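Local coordinates for DUF309 domain-containing protein (Thermus thermophilus, PDB 2CWY) that is of unknown function, a small all-helical member of the DUF309 family, at residues 84-87 with 88-92. Residues are numbered along the deposited sequence; the frame is centred on the assembly and turned at random.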
loop_
_atom_site.group_PDB
_atom_site.type_symbol
_atom_site.label_atom_id
_atom_site.label_comp_id
_atom_site.label_asym_id
_atom_site.label_seq_id
_atom_site.Cartn_x
_atom_site.Cartn_y
_atom_site.Cartn_z
ATOM N N LEU A 84 -4.594 -3.831 -6.034
ATOM C CA LEU A 84 -3.297 -3.838 -5.368
ATOM C C LEU A 84 -3.332 -4.754 -4.146
ATOM O O LEU A 84 -2.393 -5.493 -3.885
ATOM C CB LEU A 84 -2.921 -2.419 -4.937
ATOM C CG LEU A 84 -1.507 -2.209 -4.404
ATOM C CD1 LEU A 84 -0.477 -2.703 -5.425
ATOM C CD2 LEU A 84 -1.308 -0.711 -4.126
ATOM N N LEU A 85 -4.419 -4.686 -3.389
ATOM C CA LEU A 85 -4.573 -5.529 -2.204
ATOM C C LEU A 85 -4.659 -6.990 -2.649
ATOM O O LEU A 85 -4.100 -7.876 -1.999
ATOM C CB LEU A 85 -5.836 -5.125 -1.443
ATOM C CG LEU A 85 -6.313 -6.020 -0.294
ATOM C CD1 LEU A 85 -5.303 -6.050 0.826
ATOM C CD2 LEU A 85 -7.639 -5.477 0.221
ATOM N N GLN A 86 -5.364 -7.239 -3.752
ATOM C CA GLN A 86 -5.487 -8.599 -4.289
ATOM C C GLN A 86 -4.104 -9.138 -4.639
ATOM O O GLN A 86 -3.779 -10.282 -4.316
ATOM C CB GLN A 86 -6.364 -8.600 -5.543
ATOM C CG GLN A 86 -6.468 -9.957 -6.253
ATOM C CD GLN A 86 -7.428 -9.904 -7.425
ATOM O OE1 GLN A 86 -7.141 -9.283 -8.449
ATOM N NE2 GLN A 86 -8.580 -10.533 -7.273
ATOM N N GLU A 87 -3.284 -8.310 -5.287
ATOM C CA GLU A 87 -1.941 -8.739 -5.664
ATOM C C GLU A 87 -1.088 -9.019 -4.426
ATOM O O GLU A 87 -0.417 -10.053 -4.344
ATOM C CB GLU A 87 -1.236 -7.699 -6.547
ATOM C CG GLU A 87 0.184 -8.157 -6.968
ATOM C CD GLU A 87 0.995 -7.083 -7.681
ATOM O OE1 GLU A 87 2.244 -7.168 -7.652
ATOM O OE2 GLU A 87 0.395 -6.160 -8.280
ATOM N N ALA A 88 -1.113 -8.099 -3.464
ATOM C CA ALA A 88 -0.341 -8.284 -2.233
ATOM C C ALA A 88 -0.735 -9.589 -1.552
ATOM O O ALA A 88 0.129 -10.363 -1.121
ATOM C CB ALA A 88 -0.579 -7.119 -1.280
ATOM N N ARG A 89 -2.037 -9.825 -1.435
ATOM C CA ARG A 89 -2.520 -11.047 -0.806
ATOM C C ARG A 89 -1.968 -12.279 -1.509
ATOM O O ARG A 89 -1.488 -13.210 -0.864
ATOM C CB ARG A 89 -4.047 -11.085 -0.815
ATOM C CG ARG A 89 -4.692 -10.252 0.279
ATOM C CD ARG A 89 -6.193 -10.117 0.038
ATOM N NE ARG A 89 -6.867 -9.471 1.162
ATOM C CZ ARG A 89 -8.101 -8.979 1.117
ATOM N NH1 ARG A 89 -8.804 -9.050 -0.005
ATOM N NH2 ARG A 89 -8.642 -8.436 2.199
ATOM N N ARG A 90 -2.018 -12.289 -2.833
ATOM C CA ARG A 90 -1.507 -13.439 -3.564
ATOM C C ARG A 90 -0.014 -13.623 -3.356
ATOM O O ARG A 90 0.443 -14.748 -3.109
ATOM C CB ARG A 90 -1.853 -13.313 -5.045
ATOM C CG ARG A 90 -3.313 -13.572 -5.282
ATOM C CD ARG A 90 -3.731 -13.307 -6.710
ATOM N NE ARG A 90 -5.149 -13.611 -6.894
ATOM C CZ ARG A 90 -5.865 -13.158 -7.914
ATOM N NH1 ARG A 90 -5.289 -12.391 -8.826
ATOM N NH2 ARG A 90 -7.152 -13.458 -8.016
ATOM N N ARG A 91 0.747 -12.531 -3.412
ATOM C CA ARG A 91 2.190 -12.622 -3.197
ATOM C C ARG A 91 2.541 -13.123 -1.792
ATOM O O ARG A 91 3.578 -13.755 -1.595
ATOM C CB ARG A 91 2.863 -11.270 -3.439
ATOM C CG ARG A 91 2.963 -10.892 -4.917
ATOM C CD ARG A 91 3.710 -9.580 -5.122
ATOM N NE ARG A 91 3.814 -9.240 -6.540
ATOM C CZ ARG A 91 4.662 -9.815 -7.384
ATOM N NH1 ARG A 91 5.492 -10.755 -6.957
ATOM N NH2 ARG A 91 4.670 -9.457 -8.666
ATOM N N LEU A 92 1.679 -12.835 -0.822
ATOM C CA LEU A 92 1.914 -13.253 0.553
ATOM C C LEU A 92 1.351 -14.631 0.851
ATOM O O LEU A 92 1.599 -15.193 1.922
ATOM C CB LEU A 92 1.309 -12.235 1.523
ATOM C CG LEU A 92 1.934 -10.839 1.477
ATOM C CD1 LEU A 92 1.151 -9.879 2.377
ATOM C CD2 LEU A 92 3.382 -10.920 1.903
HETATM O O HOH W 1 4.072 -6.181 -9.586
#
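E87 and R91, one turn apart on helix 81-92, form an i to i+4 salt bridge: R91 NE gives its hydrogen to E87 OE1 at 2.8 Å, nearly straight at 174°. The oxygen uses its anti lone pair and lies in the guanidinium plane, while the carboxylate is turned 56° against that plane. OE1 also accepts bonds from W12 NE1 and from a water, which in turn reaches R91 NH2 weakly. The side chains of Q86 and R90, both exposed, run side by side with no hydrogen bond between amide and guanidinium: the amide stacks on one guanidinium face with planes 13° apart, Q86 CD 3.6 Å from R90 CZ. This is the loose, solvent side. The tight side is formed by L85 and R89. L85, its CG swung opposite the backbone N, lays CD2 over the centre of the R89 guanidinium, 3.6 Å from R89 CZ, and the same group is held at NH2 by a salt bridge to E66. With R89 cut back to an alanine, E66 would probably lose this charged mate and L85 CD2 the flat group packed against it. Beneath the side chains run regular alpha-helical bonds, among them R89 N to L85 O at 2.9 Å. Helix 81-92 packs L85, R89 and L92 on L62 of helix 59-69, while L84, R91 and L92 meet V42, A48 and L49 of helix 33-53.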